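Local coordinates for putative exported protein (PDB 4RAA) that is of unknown function but folds as a six-bladed beta-propeller and is probably exported from the bacterial cytoplasm, at residues 135-140 with 209-214; 140-145 with 160-165; 151-156 with 169-174. One frame throughout, in Å; residues are numbered along the deposited sequence.

Following the chain from the N terminus, residues 135-140 come first: they leave strand 134-136 through a turn, and contact 1 closes the longest loop by joining that turn to residues 209-214 of the next sheet. Inside this loop lie contacts 2 and 3, whose segments alternate along the chain, so the two cross. Contact 2 pairs 140-145 with 160-165, the middle strands of a four-stranded blade. Contact 3 sets 151-156, from the connection between those strands, against the edge strand 168-174. Contacts 1 and 2 share Gly140, and Lys172 of contact 3 reaches Thr211 of contact 1, so one blade is bound within itself and to its neighbour.

Contact 1 (135-140 with 209-214); sequences LQLEDG and VGTSEI
Asp139 and Thr211 meet through a single carboxylate-hydroxyl bond between two turns. Asp139 can be followed outward from CB: chi1 of 63° tucks CG in between N and C of its own backbone, and the carboxylate splits there into two roles. OD1 turns back on its own loop and accepts the backbone N of Asn141, an Asx turn. OD2 reaches across and receives the hydroxyl of Thr211, with 2.7 Å between OG1 and OD2, on the syn lone pair, which faces OD1's side of the carboxylate. A water adds a second link: it accepts from Thr211 N at 2.9 Å and donates, weakly, to Asp139 OD2. Thr211 OG1 is itself gripped twice, donating to Asp139 and accepting from Asn141 ND2.

Behind this polar pair, Leu137 supplies the apolar part. Its two methyls divide the neighbouring segment between them: CD1 lies 3.7 Å from Thr211 OG1 and 4.0 Å from Gly210 C, while CD2 faces the carbonyl O of Val209. Leu137 also touches Val196 and Leu143, which places it at the seam between two sheets.

Residues 137-140 form a type I turn closed by Gly140 N to Leu137 O at 2.8 Å. Gln136 braces it, its NE2 donating to Gly140 O at 3.1 Å, while its OE1 is held by Asn96 N. Gly140 ends the turn at phi 116°, where a CB would press on Asp139 O. The contact thus joins the hairpin turn after strand 134-136 to the one between strands 203-210 and 213-222, side by side on adjacent blades of the beta-propeller.

Contact 2 (140-145 with 160-165); sequences GNLLWN and VVTDSL
Trp144 and Thr162 are linked by their side chains: the indole NE1 donates to Thr162 OG1 at 3.2 Å, a bent bond (144°) with the hydroxyl oxygen 18° out of the ring plane. Thr162 chi1 of 81° sets OG1 between its own N and C, facing the indole. Thr162 CG2 comes obliquely from out of the ring plane to the same corner, 3.7 Å from CD1, and Val160 O sits in plane at the ring's edge. Thr162 OG1 donates its own hydrogen to Asp163 O at 3.0 Å, which sets the rotation of the hydroxyl and turns its oxygen into the acceptor for NE1.

Beneath these side chains the backbones pair antiparallel. Leu142 with Thr162 and Trp144 with Val160 are hydrogen-bonded pairs, each with two bonds. Leu143 with Val161 is the non-hydrogen-bonded pair between them. Here a CA-H...O contact joins Val161 CA to Leu142 O, 3.4 Å apart, and Leu143 CD1 rests on Val161 CG2 at 3.8 Å, on the face away from the tryptophan.

Farther out, Phe129 and Phe166 each meet the indole edge-to-face, and Cys134 touches both Leu142 and Trp144. Strands 134-136 and 168-174 flank the pair, making this the central hairpin of a four-stranded antiparallel propeller blade.

Contact 3 (151-156 with 169-174); sequences DSKLSD and IDYKMN
On the edge strand of the blade, 168-174, Tyr171 turns its ring to a short 3-10 turn, residues 153-156, and meets Lys153 and Leu154. Lys153 lays CG over one ring face. CG is set anti to the backbone N (chi1 -178°) and makes a CH-pi contact: it lies 4.2 Å from the centroid of the Tyr171 ring, 17° off the normal and displaced toward the rim. The chain then stays extended, and CD and CE run on past the rim at CE1 and CD1, with CD 3.7 Å from Tyr171 CE1. Leu154 crosses the tyrosine at about a right angle, its CD1 resting 3.9 Å from Tyr171 CD2.

The turn belongs to the connection between strands 142-145 and 157-162 of the propeller blade, folded back beside the outermost strand of the same sheet. Its own backbone is closed by Ser155 N to Ser152 O and Asp156 N to Lys153 O, both 3.1 Å. Phe157 meets the Tyr171 ring with planes about 25° apart, and Val160 touches both Leu154 and Tyr171.

Near the other end of the contact, Asn174 ND2 approaches Asp156 O at 3.6 Å, while the carboxylate of Asp156 forms a salt bridge with Lys178. Ile169 and Asp170 both face Val161 in a classic beta bulge. Beyond it, Lys172 NZ meets Asp170 OD2 at 3.2 Å in a salt bridge, from above the carboxylate plane, and also bonds to Thr211 O on the neighbouring blade.

Contact 1 (135-140 with 209-214)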
ATOM      1  N   LEU A 135      -3.063   6.278  14.801  1.00 32.40           N
ATOM      2  CA  LEU A 135      -4.483   6.150  15.198  1.00 33.22           C
ATOM      3  C   LEU A 135      -5.425   6.864  14.226  1.00 35.41           C
ATOM      4  O   LEU A 135      -5.094   7.946  13.716  1.00 36.51           O
ATOM      5  CB  LEU A 135      -4.724   6.682  16.616  1.00 33.57           C
ATOM      6  CG  LEU A 135      -4.592   5.726  17.807  1.00 33.23           C
ATOM      7  CD1 LEU A 135      -4.700   6.542  19.085  1.00 33.49           C
ATOM      8  CD2 LEU A 135      -5.652   4.617  17.782  1.00 33.19           C
ATOM      9  N   GLN A 136      -6.600   6.269  13.997  1.00 36.53           N
ATOM     10  CA  GLN A 136      -7.584   6.845  13.083  1.00 37.45           C
ATOM     11  C   GLN A 136      -8.406   7.896  13.818  1.00 38.68           C
ATOM     12  O   GLN A 136      -8.998   7.599  14.852  1.00 40.13           O
ATOM     13  CB  GLN A 136      -8.510   5.770  12.491  1.00 38.25           C
ATOM     14  CG  GLN A 136      -9.341   6.296  11.324  1.00 40.60           C
ATOM     15  CD  GLN A 136     -10.158   5.238  10.601  1.00 41.42           C
ATOM     16  OE1 GLN A 136     -10.753   4.362  11.215  1.00 44.12           O
ATOM     17  NE2 GLN A 136     -10.216   5.345   9.289  1.00 41.13           N
ATOM     18  N   LEU A 137      -8.427   9.118  13.285  1.00 40.62           N
ATOM     19  CA  LEU A 137      -9.246  10.224  13.818  1.00 42.48           C
ATOM     20  C   LEU A 137     -10.697   9.949  13.424  1.00 44.11           C
ATOM     21  O   LEU A 137     -10.928   9.324  12.389  1.00 44.45           O
ATOM     22  CB  LEU A 137      -8.808  11.565  13.223  1.00 43.05           C
ATOM     23  CG  LEU A 137      -7.359  11.989  13.498  1.00 41.25           C
ATOM     24  CD1 LEU A 137      -6.978  13.178  12.622  1.00 41.82           C
ATOM     25  CD2 LEU A 137      -7.127  12.278  14.979  1.00 40.16           C
ATOM     26  N   GLU A 138     -11.660  10.447  14.210  1.00 46.14           N
ATOM     27  CA  GLU A 138     -13.099  10.184  13.961  1.00 48.87           C
ATOM     28  C   GLU A 138     -13.540  10.482  12.516  1.00 48.42           C
ATOM     29  O   GLU A 138     -14.351   9.736  11.954  1.00 49.47           O
ATOM     30  CB  GLU A 138     -14.015  10.939  14.935  1.00 53.22           C
ATOM     31  CG  GLU A 138     -15.429  10.342  15.000  1.00 58.68           C
ATOM     32  CD  GLU A 138     -16.520  11.300  15.469  1.00 63.41           C
ATOM     33  OE1 GLU A 138     -16.232  12.438  15.918  1.00 64.58           O
ATOM     34  OE2 GLU A 138     -17.701  10.899  15.369  1.00 64.24           O
ATOM     35  N   ASP A 139     -12.997  11.547  11.920  1.00 45.61           N
ATOM     36  CA  ASP A 139     -13.306  11.875  10.518  1.00 44.58           C
ATOM     37  C   ASP A 139     -12.769  10.869   9.470  1.00 43.03           C
ATOM     38  O   ASP A 139     -13.195  10.917   8.316  1.00 45.42           O
ATOM     39  CB  ASP A 139     -12.928  13.330  10.159  1.00 45.28           C
ATOM     40  CG  ASP A 139     -11.438  13.629  10.258  1.00 44.36           C
ATOM     41  OD1 ASP A 139     -10.591  12.706  10.278  1.00 46.59           O
ATOM     42  OD2 ASP A 139     -11.115  14.831  10.299  1.00 43.15           O
ATOM     43  N   GLY A 140     -11.840   9.992   9.860  1.00 39.83           N
ATOM     44  CA  GLY A 140     -11.297   8.943   8.979  1.00 38.43           C
ATOM     45  C   GLY A 140      -9.819   9.061   8.659  1.00 36.58           C
ATOM     46  O   GLY A 140      -9.193   8.074   8.261  1.00 35.14           O
ATOM     47  N   VAL A 209      -6.105  16.274  19.356  1.00 36.24           N
ATOM     48  CA  VAL A 209      -5.684  16.518  17.961  1.00 37.54           C
ATOM     49  C   VAL A 209      -6.699  16.021  16.942  1.00 38.35           C
ATOM     50  O   VAL A 209      -7.012  14.833  16.921  1.00 39.15           O
ATOM     51  CB  VAL A 209      -4.334  15.830  17.629  1.00 37.17           C
ATOM     52  CG1 VAL A 209      -3.892  16.155  16.189  1.00 37.33           C
ATOM     53  CG2 VAL A 209      -3.259  16.221  18.647  1.00 37.00           C
ATOM     54  N   GLY A 210      -7.179  16.940  16.103  1.00 39.51           N
ATOM     55  CA  GLY A 210      -8.071  16.641  14.969  1.00 40.54           C
ATOM     56  C   GLY A 210      -7.339  17.009  13.684  1.00 40.94           C
ATOM     57  O   GLY A 210      -6.162  17.386  13.727  1.00 43.04           O
ATOM     58  N   THR A 211      -8.020  16.908  12.543  1.00 40.22           N
ATOM     59  CA  THR A 211      -7.416  17.262  11.248  1.00 40.19           C
ATOM     60  C   THR A 211      -7.032  18.756  11.159  1.00 41.72           C
ATOM     61  O   THR A 211      -5.953  19.066  10.658  1.00 41.55           O
ATOM     62  CB  THR A 211      -8.317  16.841  10.059  1.00 40.38           C
ATOM     63  OG1 THR A 211      -8.535  15.430  10.113  1.00 38.86           O
ATOM     64  CG2 THR A 211      -7.684  17.187   8.709  1.00 40.77           C
ATOM     65  N   SER A 212      -7.890  19.655  11.664  1.00 44.32           N
ATOM     66  CA  SER A 212      -7.650  21.121  11.643  1.00 45.63           C
ATOM     67  C   SER A 212      -7.668  21.753  13.038  1.00 47.13           C
ATOM     68  O   SER A 212      -8.152  22.881  13.194  1.00 48.63           O
ATOM     69  CB  SER A 212      -8.702  21.799  10.774  1.00 46.15           C
ATOM     70  OG  SER A 212      -8.762  21.176   9.518  1.00 47.11           O
ATOM     71  N   GLU A 213      -7.115  21.048  14.035  1.00 46.61           N
ATOM     72  CA  GLU A 213      -7.100  21.517  15.429  1.00 47.51           C
ATOM     73  C   GLU A 213      -5.978  20.972  16.315  1.00 45.48           C
ATOM     74  O   GLU A 213      -5.628  19.798  16.225  1.00 42.79           O
ATOM     75  CB  GLU A 213      -8.402  21.108  16.138  1.00 49.71           C
ATOM     76  CG  GLU A 213      -9.636  21.924  15.810  1.00 55.19           C
ATOM     77  CD  GLU A 213     -10.817  21.617  16.723  1.00 58.83           C
ATOM     78  OE1 GLU A 213     -10.826  20.554  17.391  1.00 57.03           O
ATOM     79  OE2 GLU A 213     -11.752  22.448  16.764  1.00 62.95           O
ATOM     80  N   ILE A 214      -5.447  21.849  17.167  1.00 45.88           N
ATOM     81  CA  ILE A 214      -4.556  21.485  18.278  1.00 46.08           C
ATOM     82  C   ILE A 214      -5.120  22.315  19.420  1.00 46.91           C
ATOM     83  O   ILE A 214      -4.977  23.544  19.405  1.00 48.64           O
ATOM     84  CB  ILE A 214      -3.056  21.809  18.054  1.00 47.26           C
ATOM     85  CG1 ILE A 214      -2.481  20.988  16.893  1.00 46.40           C
ATOM     86  CG2 ILE A 214      -2.236  21.553  19.332  1.00 46.58           C
ATOM     87  CD1 ILE A 214      -2.421  19.493  17.129  1.00 45.22           C
TER
HETATM   88  O   HOH W   1     -10.280  15.266  13.158  1.00 21.55           O

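Contact 2 (140-145 with 160-165)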
ATOM      1  N   GLY A 140     -11.840   9.992   9.860  1.00 39.83           N
ATOM      2  CA  GLY A 140     -11.297   8.943   8.979  1.00 38.43           C
ATOM      3  C   GLY A 140      -9.819   9.061   8.659  1.00 36.58           C
ATOM      4  O   GLY A 140      -9.193   8.074   8.261  1.00 35.14           O
ATOM      5  N   ASN A 141      -9.265  10.262   8.821  1.00 36.03           N
ATOM      6  CA  ASN A 141      -7.845  10.508   8.573  1.00 35.32           C
ATOM      7  C   ASN A 141      -7.007   9.869   9.677  1.00 34.67           C
ATOM      8  O   ASN A 141      -7.512   9.556  10.761  1.00 34.86           O
ATOM      9  CB  ASN A 141      -7.549  12.005   8.523  1.00 35.71           C
ATOM     10  CG  ASN A 141      -8.313  12.724   7.430  1.00 36.88           C
ATOM     11  OD1 ASN A 141      -8.556  12.179   6.352  1.00 37.16           O
ATOM     12  ND2 ASN A 141      -8.696  13.962   7.703  1.00 37.79           N
ATOM     13  N   LEU A 142      -5.715   9.740   9.415  1.00 34.20           N
ATOM     14  CA  LEU A 142      -4.796   9.021  10.291  1.00 33.06           C
ATOM     15  C   LEU A 142      -3.825   9.973  10.975  1.00 32.75           C
ATOM     16  O   LEU A 142      -3.277  10.852  10.313  1.00 33.36           O
ATOM     17  CB  LEU A 142      -4.020   8.007   9.439  1.00 32.72           C
ATOM     18  CG  LEU A 142      -4.875   7.093   8.537  1.00 33.26           C
ATOM     19  CD1 LEU A 142      -4.000   6.343   7.542  1.00 33.75           C
ATOM     20  CD2 LEU A 142      -5.736   6.140   9.361  1.00 32.94           C
ATOM     21  N   LEU A 143      -3.638   9.810  12.292  1.00 32.08           N
ATOM     22  CA  LEU A 143      -2.651  10.585  13.064  1.00 31.40           C
ATOM     23  C   LEU A 143      -1.471   9.666  13.307  1.00 30.22           C
ATOM     24  O   LEU A 143      -1.649   8.601  13.888  1.00 29.79           O
ATOM     25  CB  LEU A 143      -3.204  11.062  14.411  1.00 31.34           C
ATOM     26  CG  LEU A 143      -2.255  11.866  15.325  1.00 30.97           C
ATOM     27  CD1 LEU A 143      -1.811  13.169  14.670  1.00 31.55           C
ATOM     28  CD2 LEU A 143      -2.905  12.157  16.669  1.00 30.75           C
ATOM     29  N   TRP A 144      -0.291  10.082  12.846  1.00 30.07           N
ATOM     30  CA  TRP A 144       0.977   9.363  13.028  1.00 29.52           C
ATOM     31  C   TRP A 144       1.940  10.267  13.797  1.00 30.03           C
ATOM     32  O   TRP A 144       1.807  11.500  13.738  1.00 30.51           O
ATOM     33  CB  TRP A 144       1.663   9.102  11.686  1.00 29.21           C
ATOM     34  CG  TRP A 144       0.895   8.413  10.635  1.00 29.02           C
ATOM     35  CD1 TRP A 144      -0.066   8.956   9.824  1.00 29.73           C
ATOM     36  CD2 TRP A 144       1.104   7.083  10.178  1.00 28.46           C
ATOM     37  NE1 TRP A 144      -0.504   8.023   8.920  1.00 29.83           N
ATOM     38  CE2 TRP A 144       0.198   6.863   9.111  1.00 28.93           C
ATOM     39  CE3 TRP A 144       1.957   6.042  10.575  1.00 27.79           C
ATOM     40  CZ2 TRP A 144       0.118   5.647   8.437  1.00 28.81           C
ATOM     41  CZ3 TRP A 144       1.880   4.824   9.911  1.00 27.74           C
ATOM     42  CH2 TRP A 144       0.960   4.637   8.841  1.00 28.35           C
ATOM     43  N   ASN A 145       2.917   9.660  14.477  1.00 29.81           N
ATOM     44  CA  ASN A 145       3.975  10.418  15.138  1.00 30.79           C
ATOM     45  C   ASN A 145       5.136  10.509  14.147  1.00 33.21           C
ATOM     46  O   ASN A 145       5.252   9.657  13.267  1.00 33.14           O
ATOM     47  CB  ASN A 145       4.384   9.806  16.500  1.00 29.95           C
ATOM     48  CG  ASN A 145       5.272   8.559  16.381  1.00 29.29           C
ATOM     49  OD1 ASN A 145       4.976   7.623  15.636  1.00 29.16           O
ATOM     50  ND2 ASN A 145       6.343   8.532  17.152  1.00 29.20           N
ATOM     51  N   VAL A 160       1.951  14.158  12.503  1.00 37.02           N
ATOM     52  CA  VAL A 160       1.475  14.496  11.153  1.00 38.00           C
ATOM     53  C   VAL A 160       0.149  13.795  10.853  1.00 37.42           C
ATOM     54  O   VAL A 160      -0.021  12.633  11.196  1.00 36.07           O
ATOM     55  CB  VAL A 160       2.545  14.164  10.070  1.00 38.39           C
ATOM     56  CG1 VAL A 160       2.894  12.683  10.038  1.00 37.67           C
ATOM     57  CG2 VAL A 160       2.112  14.637   8.682  1.00 39.32           C
ATOM     58  N   VAL A 161      -0.777  14.509  10.210  1.00 38.87           N
ATOM     59  CA  VAL A 161      -2.076  13.954   9.842  1.00 38.83           C
ATOM     60  C   VAL A 161      -2.069  13.672   8.345  1.00 38.79           C
ATOM     61  O   VAL A 161      -1.733  14.560   7.566  1.00 39.97           O
ATOM     62  CB  VAL A 161      -3.222  14.901  10.217  1.00 40.29           C
ATOM     63  CG1 VAL A 161      -4.575  14.309   9.807  1.00 40.70           C
ATOM     64  CG2 VAL A 161      -3.175  15.189  11.718  1.00 40.04           C
ATOM     65  N   THR A 162      -2.426  12.440   7.964  1.00 38.24           N
ATOM     66  CA  THR A 162      -2.487  12.018   6.556  1.00 39.13           C
ATOM     67  C   THR A 162      -3.849  11.452   6.223  1.00 39.44           C
ATOM     68  O   THR A 162      -4.574  11.006   7.122  1.00 39.84           O
ATOM     69  CB  THR A 162      -1.469  10.900   6.207  1.00 39.12           C
ATOM     70  OG1 THR A 162      -1.962   9.609   6.608  1.00 38.08           O
ATOM     71  CG2 THR A 162      -0.108  11.172   6.824  1.00 39.10           C
ATOM     72  N   ASP A 163      -4.159  11.413   4.926  1.00 39.10           N
ATOM     73  CA  ASP A 163      -5.402  10.797   4.449  1.00 39.05           C
ATOM     74  C   ASP A 163      -5.272   9.256   4.479  1.00 37.76           C
ATOM     75  O   ASP A 163      -4.230   8.701   4.878  1.00 36.41           O
ATOM     76  CB  ASP A 163      -5.818  11.330   3.043  1.00 40.51           C
ATOM     77  CG  ASP A 163      -4.844  10.950   1.906  1.00 41.01           C
ATOM     78  OD1 ASP A 163      -4.009  10.026   2.048  1.00 40.05           O
ATOM     79  OD2 ASP A 163      -4.937  11.588   0.834  1.00 41.97           O
ATOM     80  N   SER A 164      -6.355   8.592   4.080  1.00 37.57           N
ATOM     81  CA  SER A 164      -6.432   7.129   3.886  1.00 36.76           C
ATOM     82  C   SER A 164      -5.173   6.546   3.197  1.00 36.03           C
ATOM     83  O   SER A 164      -4.565   5.594   3.660  1.00 34.35           O
ATOM     84  CB  SER A 164      -7.690   6.863   3.019  1.00 38.17           C
ATOM     85  OG  SER A 164      -7.816   5.544   2.534  1.00 38.31           O
ATOM     86  N   LEU A 165      -4.769   7.214   2.123  1.00 37.02           N
ATOM     87  CA  LEU A 165      -3.688   6.785   1.227  1.00 36.56           C
ATOM     88  C   LEU A 165      -2.253   7.140   1.697  1.00 35.40           C
ATOM     89  O   LEU A 165      -1.292   6.723   1.047  1.00 35.57           O
ATOM     90  CB  LEU A 165      -4.009   7.382  -0.177  1.00 37.73           C
ATOM     91  CG  LEU A 165      -3.471   6.864  -1.508  1.00 38.34           C
ATOM     92  CD1 LEU A 165      -3.793   5.395  -1.703  1.00 38.25           C
ATOM     93  CD2 LEU A 165      -4.078   7.666  -2.653  1.00 40.07           C
TER

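Contact 3 (151-156 with 169-174)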
ATOM      1  N   ASP A 151      16.965  16.646   7.409  1.00 71.92           N
ATOM      2  CA  ASP A 151      16.596  17.821   6.578  1.00 75.16           C
ATOM      3  C   ASP A 151      15.081  17.994   6.398  1.00 69.75           C
ATOM      4  O   ASP A 151      14.579  19.114   6.493  1.00 67.79           O
ATOM      5  CB  ASP A 151      17.243  17.728   5.175  1.00 79.75           C
ATOM      6  CG  ASP A 151      18.756  17.932   5.200  1.00 81.99           C
ATOM      7  OD1 ASP A 151      19.205  19.072   5.446  1.00 82.73           O
ATOM      8  OD2 ASP A 151      19.495  16.962   4.927  1.00 82.83           O
ATOM      9  N   SER A 152      14.407  16.878   6.093  1.00 65.34           N
ATOM     10  CA  SER A 152      12.941  16.749   5.891  1.00 61.88           C
ATOM     11  C   SER A 152      12.030  17.700   6.707  1.00 60.03           C
ATOM     12  O   SER A 152      12.306  17.934   7.881  1.00 61.41           O
ATOM     13  CB  SER A 152      12.570  15.278   6.185  1.00 60.06           C
ATOM     14  OG  SER A 152      11.181  15.060   6.317  1.00 62.94           O
ATOM     15  N   LYS A 153      10.964  18.237   6.087  1.00 57.38           N
ATOM     16  CA  LYS A 153       9.994  19.134   6.788  1.00 57.03           C
ATOM     17  C   LYS A 153       9.326  18.423   7.955  1.00 54.50           C
ATOM     18  O   LYS A 153       9.062  19.032   8.993  1.00 55.27           O
ATOM     19  CB  LYS A 153       8.893  19.684   5.856  1.00 58.20           C
ATOM     20  CG  LYS A 153       7.922  20.654   6.551  1.00 60.52           C
ATOM     21  CD  LYS A 153       6.935  21.347   5.615  1.00 64.08           C
ATOM     22  CE  LYS A 153       5.992  22.261   6.405  1.00 64.10           C
ATOM     23  NZ  LYS A 153       4.991  22.987   5.567  1.00 64.65           N
ATOM     24  N   LEU A 154       9.046  17.139   7.761  1.00 53.30           N
ATOM     25  CA  LEU A 154       8.461  16.288   8.797  1.00 53.00           C
ATOM     26  C   LEU A 154       9.327  16.185  10.071  1.00 49.98           C
ATOM     27  O   LEU A 154       8.794  15.938  11.157  1.00 47.96           O
ATOM     28  CB  LEU A 154       8.176  14.895   8.216  1.00 53.77           C
ATOM     29  CG  LEU A 154       7.468  13.863   9.088  1.00 54.16           C
ATOM     30  CD1 LEU A 154       6.127  14.366   9.591  1.00 53.95           C
ATOM     31  CD2 LEU A 154       7.285  12.587   8.302  1.00 55.74           C
ATOM     32  N   SER A 155      10.645  16.374   9.931  1.00 50.08           N
ATOM     33  CA  SER A 155      11.584  16.385  11.066  1.00 48.05           C
ATOM     34  C   SER A 155      11.397  17.563  12.031  1.00 47.74           C
ATOM     35  O   SER A 155      11.911  17.502  13.136  1.00 46.59           O
ATOM     36  CB  SER A 155      13.035  16.417  10.574  1.00 49.53           C
ATOM     37  OG  SER A 155      13.260  15.462   9.554  1.00 51.28           O
ATOM     38  N   ASP A 156      10.723  18.640  11.591  1.00 48.64           N
ATOM     39  CA  ASP A 156      10.434  19.838  12.415  1.00 48.57           C
ATOM     40  C   ASP A 156       9.079  19.807  13.151  1.00 46.51           C
ATOM     41  O   ASP A 156       8.645  20.830  13.703  1.00 46.79           O
ATOM     42  CB  ASP A 156      10.507  21.111  11.546  1.00 50.79           C
ATOM     43  CG  ASP A 156      11.887  21.351  10.948  1.00 52.95           C
ATOM     44  OD1 ASP A 156      12.911  20.988  11.574  1.00 53.63           O
ATOM     45  OD2 ASP A 156      11.940  21.946   9.850  1.00 53.95           O
ATOM     46  N   ILE A 169      -1.695  15.655   5.044  1.00 38.10           N
ATOM     47  CA  ILE A 169      -2.711  16.729   5.045  1.00 39.49           C
ATOM     48  C   ILE A 169      -2.146  17.931   5.802  1.00 39.70           C
ATOM     49  O   ILE A 169      -2.115  19.032   5.252  1.00 40.95           O
ATOM     50  CB  ILE A 169      -4.068  16.282   5.643  1.00 39.69           C
ATOM     51  CG1 ILE A 169      -4.667  15.165   4.775  1.00 40.44           C
ATOM     52  CG2 ILE A 169      -5.046  17.465   5.726  1.00 40.64           C
ATOM     53  CD1 ILE A 169      -5.914  14.512   5.342  1.00 41.00           C
ATOM     54  N   ASP A 170      -1.726  17.721   7.056  1.00 38.33           N
ATOM     55  CA  ASP A 170      -1.119  18.792   7.863  1.00 38.65           C
ATOM     56  C   ASP A 170      -0.136  18.257   8.903  1.00 37.31           C
ATOM     57  O   ASP A 170      -0.324  17.165   9.433  1.00 35.61           O
ATOM     58  CB  ASP A 170      -2.210  19.634   8.550  1.00 39.64           C
ATOM     59  CG  ASP A 170      -1.703  20.998   9.073  1.00 40.80           C
ATOM     60  OD1 ASP A 170      -0.593  21.466   8.734  1.00 41.31           O
ATOM     61  OD2 ASP A 170      -2.459  21.637   9.822  1.00 42.00           O
ATOM     62  N   TYR A 171       0.911  19.041   9.157  1.00 38.08           N
ATOM     63  CA  TYR A 171       1.930  18.739  10.150  1.00 38.08           C
ATOM     64  C   TYR A 171       1.456  19.384  11.448  1.00 38.47           C
ATOM     65  O   TYR A 171       0.979  20.524  11.432  1.00 39.64           O
ATOM     66  CB  TYR A 171       3.286  19.319   9.760  1.00 39.48           C
ATOM     67  CG  TYR A 171       3.818  18.895   8.414  1.00 39.85           C
ATOM     68  CD1 TYR A 171       3.468  19.596   7.249  1.00 41.52           C
ATOM     69  CD2 TYR A 171       4.698  17.811   8.297  1.00 39.17           C
ATOM     70  CE1 TYR A 171       3.963  19.215   6.002  1.00 42.34           C
ATOM     71  CE2 TYR A 171       5.204  17.420   7.059  1.00 40.01           C
ATOM     72  CZ  TYR A 171       4.834  18.118   5.914  1.00 41.52           C
ATOM     73  OH  TYR A 171       5.333  17.734   4.691  1.00 42.57           O
ATOM     74  N   LYS A 172       1.633  18.672  12.565  1.00 38.11           N
ATOM     75  CA  LYS A 172       1.117  19.080  13.877  1.00 38.04           C
ATOM     76  C   LYS A 172       2.199  19.135  14.949  1.00 37.22           C
ATOM     77  O   LYS A 172       3.028  18.228  15.038  1.00 36.74           O
ATOM     78  CB  LYS A 172       0.051  18.065  14.326  1.00 38.33           C
ATOM     79  CG  LYS A 172      -1.138  17.865  13.379  1.00 39.00           C
ATOM     80  CD  LYS A 172      -1.936  19.150  13.171  1.00 41.29           C
ATOM     81  CE  LYS A 172      -3.224  18.918  12.400  1.00 41.99           C
ATOM     82  NZ  LYS A 172      -3.988  20.178  12.197  1.00 43.52           N
HETATM   83  N   MSE A 173       2.139  20.180  15.775  1.00 37.08           N
HETATM   84  CA  MSE A 173       3.050  20.431  16.908  1.00 36.65           C
HETATM   85  C   MSE A 173       4.505  20.636  16.568  1.00 38.32           C
HETATM   86  O   MSE A 173       5.212  19.692  16.218  1.00 38.05           O
HETATM   87  CB  MSE A 173       2.928  19.388  18.013  1.00 34.01           C
HETATM   88  CG  MSE A 173       1.716  19.768  18.843  1.00 33.05           C
HETATM   89 SE   MSE A 173       1.178  18.190  19.839  0.75 29.95          SE
HETATM   90  CE  MSE A 173       2.567  18.477  21.183  1.00 30.83           C
ATOM     91  N   ASN A 174       4.955  21.878  16.745  1.00 41.04           N
ATOM     92  CA  ASN A 174       6.326  22.289  16.474  1.00 43.43           C
ATOM     93  C   ASN A 174       7.322  21.598  17.426  1.00 41.96           C
ATOM     94  O   ASN A 174       7.082  21.564  18.632  1.00 41.01           O
ATOM     95  CB  ASN A 174       6.436  23.812  16.622  1.00 46.15           C
ATOM     96  CG  ASN A 174       7.719  24.352  16.047  1.00 50.18           C
ATOM     97  OD1 ASN A 174       8.566  24.873  16.777  1.00 54.89           O
ATOM     98  ND2 ASN A 174       7.895  24.193  14.732  1.00 50.16           N
TER